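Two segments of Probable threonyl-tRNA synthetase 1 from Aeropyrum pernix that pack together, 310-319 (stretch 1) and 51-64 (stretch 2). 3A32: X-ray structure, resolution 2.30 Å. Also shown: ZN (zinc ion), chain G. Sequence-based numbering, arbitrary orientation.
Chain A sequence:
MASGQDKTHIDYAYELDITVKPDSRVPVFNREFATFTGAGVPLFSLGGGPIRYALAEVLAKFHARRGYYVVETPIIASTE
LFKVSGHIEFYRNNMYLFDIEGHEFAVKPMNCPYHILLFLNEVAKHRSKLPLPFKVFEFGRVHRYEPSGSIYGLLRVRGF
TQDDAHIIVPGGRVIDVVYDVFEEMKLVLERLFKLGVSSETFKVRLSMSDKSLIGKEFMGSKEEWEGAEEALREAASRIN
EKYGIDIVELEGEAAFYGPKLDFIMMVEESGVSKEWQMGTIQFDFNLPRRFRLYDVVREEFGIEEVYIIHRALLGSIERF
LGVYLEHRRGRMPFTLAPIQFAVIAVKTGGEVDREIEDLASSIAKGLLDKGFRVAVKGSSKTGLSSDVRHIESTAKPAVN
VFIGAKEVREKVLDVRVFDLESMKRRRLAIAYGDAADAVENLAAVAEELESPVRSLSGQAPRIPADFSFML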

# COMPACT_ATOMS: atom_id res chain seq x y z
N HIS A 310 18.58 11.70 5.21
CA HIS A 310 17.48 11.45 4.27
C HIS A 310 18.05 10.53 3.20
O HIS A 310 19.16 10.76 2.74
CB HIS A 310 17.14 12.72 3.50
CG HIS A 310 16.87 13.93 4.34
ND1 HIS A 310 15.60 14.39 4.60
CD2 HIS A 310 17.72 14.83 4.91
CE1 HIS A 310 15.67 15.50 5.30
NE2 HIS A 310 16.94 15.80 5.50
N ARG A 311 17.31 9.50 2.78
CA ARG A 311 17.79 8.66 1.67
C ARG A 311 16.65 8.09 0.85
O ARG A 311 15.64 7.73 1.41
CB ARG A 311 18.72 7.54 2.18
CG ARG A 311 18.19 6.64 3.31
CD ARG A 311 17.75 5.24 2.82
NE ARG A 311 16.48 5.19 2.07
CZ ARG A 311 15.95 4.07 1.57
NH1 ARG A 311 16.57 2.89 1.73
NH2 ARG A 311 14.80 4.12 0.90
N ALA A 312 16.80 8.01 -0.47
CA ALA A 312 15.90 7.19 -1.28
C ALA A 312 16.79 6.36 -2.18
O ALA A 312 17.89 6.79 -2.47
CB ALA A 312 14.95 8.08 -2.10
N LEU A 313 16.31 5.22 -2.68
CA LEU A 313 17.05 4.41 -3.65
C LEU A 313 16.65 4.76 -5.06
O LEU A 313 17.50 4.95 -5.88
CB LEU A 313 16.86 2.89 -3.42
CG LEU A 313 16.99 2.35 -1.97
CD1 LEU A 313 16.76 0.84 -1.96
CD2 LEU A 313 18.34 2.66 -1.29
N LEU A 314 15.35 4.83 -5.33
CA LEU A 314 14.80 5.17 -6.64
C LEU A 314 14.62 6.68 -6.73
O LEU A 314 14.95 7.27 -7.74
CB LEU A 314 13.44 4.48 -6.83
CG LEU A 314 13.35 2.96 -6.59
CD1 LEU A 314 11.92 2.37 -6.85
CD2 LEU A 314 14.42 2.23 -7.40
N GLY A 315 14.08 7.29 -5.66
CA GLY A 315 13.80 8.74 -5.67
C GLY A 315 12.32 8.96 -5.85
O GLY A 315 11.54 8.38 -5.13
N SER A 316 11.91 9.75 -6.84
CA SER A 316 10.53 9.75 -7.26
C SER A 316 10.28 8.44 -8.01
O SER A 316 10.98 8.12 -8.96
CB SER A 316 10.24 10.95 -8.14
OG SER A 316 8.99 10.82 -8.79
N ILE A 317 9.27 7.69 -7.56
CA ILE A 317 8.85 6.43 -8.18
C ILE A 317 8.24 6.65 -9.55
O ILE A 317 8.58 5.94 -10.49
CB ILE A 317 7.88 5.66 -7.25
CG1 ILE A 317 8.69 5.07 -6.09
CG2 ILE A 317 7.14 4.50 -8.05
CD1 ILE A 317 7.96 5.07 -4.80
N GLU A 318 7.36 7.65 -9.67
CA GLU A 318 6.84 8.05 -10.99
C GLU A 318 7.99 8.39 -11.95
O GLU A 318 8.03 7.90 -13.10
CB GLU A 318 5.88 9.25 -10.83
CG GLU A 318 4.53 8.94 -10.17
CD GLU A 318 4.62 8.78 -8.66
OE1 GLU A 318 5.69 8.98 -8.07
OE2 GLU A 318 3.60 8.42 -8.05
N ARG A 319 8.94 9.21 -11.49
CA ARG A 319 10.05 9.64 -12.36
C ARG A 319 10.86 8.42 -12.76
O ARG A 319 11.04 8.18 -13.95
CB ARG A 319 10.96 10.64 -11.68
CG ARG A 319 12.04 11.16 -12.58
CD ARG A 319 13.04 12.10 -11.87
NE ARG A 319 13.72 12.87 -12.92
CZ ARG A 319 14.80 12.48 -13.62
NH1 ARG A 319 15.46 11.33 -13.35
NH2 ARG A 319 15.25 13.28 -14.58
ZN ZN G . 13.70 13.65 4.27
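Stretch 2 (51-64) IRYALAEVLAKFHA

Stretch 2 is helix throughout, part of a longer helix that runs on at both ends, and its backbone repeats the i to i-4 hydrogen bond from L55 N to I51 O through A64 N to A60 O. Stretch 1 is less regular: it enters as a strand at H310 and R311, turns a corner at L313, L314 and G315, and leaves as the start of a helix from I317. The two chains run in opposite senses. R311 at the early end of stretch 1 meets H63 near the late end of the helix, and E318, late in stretch 1, meets R52 near its beginning. The CA atoms pair L313 with L59 at 10.1 Å and I317 with L55 at 9.1 Å, a spacing that leaves room for a layer of side chains between the backbones.

The helix offers one stripe, built from R52, L55, L59, F62 and H63, in steps of three, four, three and one. A54, V58, A60 and K61 lie out of reach of stretch 1, and A56 points sideways and makes no contact. The stripe is polar at its ends and apolar between.

The apolar middle is a contact of side-chain tips. I317 points toward the helix and puts CG2 4.1 Å from CD2 of L55, whose chi1 of -127° and chi2 of 14° both lie between the usual wells. One turn further along, L59 in an m,t rotamer sends CD1 to within 4.2 Å of CD1 of L314, which is also m,t. The third bump is L313: its CD1 fits the notch between neighbouring F62 and H63, 4.0 Å from CE2 at the edge of the F62 ring and 4.1 Å from NE2 of H63. L313 and L314 are adjacent, yet both aim their CA-to-CB bonds at the helix, as the corner in the chain allows and a straight strand would not. G315 follows with phi/psi of 104/-126, where a CB would jam against the carbonyl O of L314. The next helix is then capped by S316, whose OG accepts from R319 N at 3.1 Å.

Each end is closed by an arginine, one from each stretch. R311 reaches across to the helix and gives a hydrogen bond from its NH1 to NE2 of H63 at 2.9 Å, approaching the imidazole near its plane. That ring is held from behind the contact by its own helix: H63 ND1 donates to L59 O at 2.7 Å, so the histidine is set as an acceptor at NE2. At the other end R52 and E318 both start sideways, but their ends converge, and NH1 of R52 donates to OE2 of E318 at 2.9 Å in a salt bridge.

The rule here is economical: 351 Å² of summed buried surface, three apolar tips against the helix stripe, and a directed polar bond at each end. Beside the contact, H310 turns to other work, its ND1 binding the zinc ion at 2.1 Å.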

# COMPACT_ATOMS: atom_id res chain seq x y z
N ILE A 51 0.60 -2.49 -10.28
CA ILE A 51 1.98 -2.03 -10.18
C ILE A 51 2.20 -1.20 -8.90
O ILE A 51 3.18 -1.39 -8.21
CB ILE A 51 2.44 -1.19 -11.44
CG1 ILE A 51 2.34 -1.97 -12.74
CG2 ILE A 51 3.91 -0.73 -11.30
CD1 ILE A 51 2.90 -1.18 -13.86
N ARG A 52 1.29 -0.26 -8.60
CA ARG A 52 1.42 0.57 -7.41
C ARG A 52 1.30 -0.21 -6.10
O ARG A 52 2.09 0.00 -5.20
CB ARG A 52 0.45 1.76 -7.46
CG ARG A 52 0.99 2.80 -8.53
CD ARG A 52 0.20 4.10 -8.45
NE ARG A 52 0.44 4.81 -7.20
CZ ARG A 52 1.49 5.60 -6.97
NH1 ARG A 52 2.41 5.80 -7.91
NH2 ARG A 52 1.61 6.23 -5.81
N TYR A 53 0.35 -1.13 -6.00
CA TYR A 53 0.26 -1.95 -4.80
C TYR A 53 1.47 -2.89 -4.67
O TYR A 53 1.96 -3.08 -3.58
CB TYR A 53 -1.04 -2.74 -4.74
CG TYR A 53 -2.25 -1.88 -4.49
CD1 TYR A 53 -2.94 -1.31 -5.56
CD2 TYR A 53 -2.70 -1.63 -3.19
CE1 TYR A 53 -4.05 -0.48 -5.35
CE2 TYR A 53 -3.86 -0.83 -2.95
CZ TYR A 53 -4.53 -0.28 -4.05
OH TYR A 53 -5.64 0.49 -3.89
N ALA A 54 1.93 -3.46 -5.80
CA ALA A 54 3.06 -4.41 -5.78
C ALA A 54 4.34 -3.71 -5.31
O ALA A 54 5.10 -4.23 -4.50
CB ALA A 54 3.26 -5.06 -7.17
N LEU A 55 4.53 -2.49 -5.80
CA LEU A 55 5.65 -1.65 -5.49
C LEU A 55 5.70 -1.30 -3.98
O LEU A 55 6.72 -1.54 -3.30
CB LEU A 55 5.52 -0.42 -6.40
CG LEU A 55 6.63 0.09 -7.31
CD1 LEU A 55 7.79 -0.92 -7.54
CD2 LEU A 55 6.05 0.60 -8.60
N ALA A 56 4.58 -0.81 -3.44
CA ALA A 56 4.52 -0.48 -2.02
C ALA A 56 4.90 -1.65 -1.14
O ALA A 56 5.63 -1.50 -0.16
CB ALA A 56 3.10 0.02 -1.63
N GLU A 57 4.38 -2.83 -1.52
CA GLU A 57 4.47 -4.07 -0.77
C GLU A 57 5.87 -4.64 -0.80
O GLU A 57 6.41 -5.04 0.23
CB GLU A 57 3.48 -5.09 -1.37
CG GLU A 57 3.63 -6.42 -0.75
CD GLU A 57 2.87 -7.58 -1.44
OE1 GLU A 57 1.85 -7.31 -2.10
OE2 GLU A 57 3.35 -8.77 -1.25
N VAL A 58 6.44 -4.74 -2.01
CA VAL A 58 7.84 -5.17 -2.20
C VAL A 58 8.84 -4.22 -1.52
O VAL A 58 9.71 -4.68 -0.82
CB VAL A 58 8.24 -5.29 -3.73
CG1 VAL A 58 9.75 -5.56 -3.89
CG2 VAL A 58 7.42 -6.42 -4.42
N LEU A 59 8.70 -2.92 -1.73
CA LEU A 59 9.63 -1.97 -1.13
C LEU A 59 9.48 -1.90 0.38
O LEU A 59 10.49 -1.84 1.06
CB LEU A 59 9.49 -0.55 -1.74
CG LEU A 59 9.75 -0.55 -3.26
CD1 LEU A 59 9.41 0.80 -3.88
CD2 LEU A 59 11.22 -0.97 -3.49
N ALA A 60 8.24 -1.93 0.89
CA ALA A 60 7.99 -1.99 2.32
C ALA A 60 8.62 -3.22 2.97
O ALA A 60 9.37 -3.10 3.94
CB ALA A 60 6.46 -1.91 2.64
N LYS A 61 8.33 -4.40 2.44
CA LYS A 61 8.90 -5.65 2.95
C LYS A 61 10.41 -5.75 2.81
O LYS A 61 11.07 -6.24 3.75
CB LYS A 61 8.22 -6.88 2.31
CG LYS A 61 6.71 -6.98 2.67
CD LYS A 61 5.96 -8.05 1.89
CE LYS A 61 4.53 -8.09 2.40
NZ LYS A 61 3.68 -9.10 1.70
N PHE A 62 10.95 -5.29 1.67
CA PHE A 62 12.42 -5.18 1.49
C PHE A 62 13.07 -4.35 2.61
O PHE A 62 14.05 -4.77 3.22
CB PHE A 62 12.81 -4.61 0.13
CG PHE A 62 14.32 -4.35 -0.01
CD1 PHE A 62 15.24 -5.42 0.00
CD2 PHE A 62 14.81 -3.05 -0.16
CE1 PHE A 62 16.63 -5.18 -0.10
CE2 PHE A 62 16.18 -2.78 -0.25
CZ PHE A 62 17.10 -3.86 -0.24
N HIS A 63 12.47 -3.19 2.90
CA HIS A 63 12.96 -2.35 3.96
C HIS A 63 12.79 -2.91 5.33
O HIS A 63 13.71 -2.84 6.14
CB HIS A 63 12.41 -0.94 3.81
CG HIS A 63 13.07 -0.20 2.68
ND1 HIS A 63 12.69 -0.34 1.36
CD2 HIS A 63 14.13 0.64 2.68
CE1 HIS A 63 13.43 0.45 0.61
NE2 HIS A 63 14.34 1.01 1.37
N ALA A 64 11.64 -3.52 5.61
CA ALA A 64 11.46 -4.19 6.90
C ALA A 64 12.52 -5.32 7.17
O ALA A 64 13.03 -5.45 8.29
CB ALA A 64 10.06 -4.65 7.06
O HOH W 1 13.63 12.56 2.56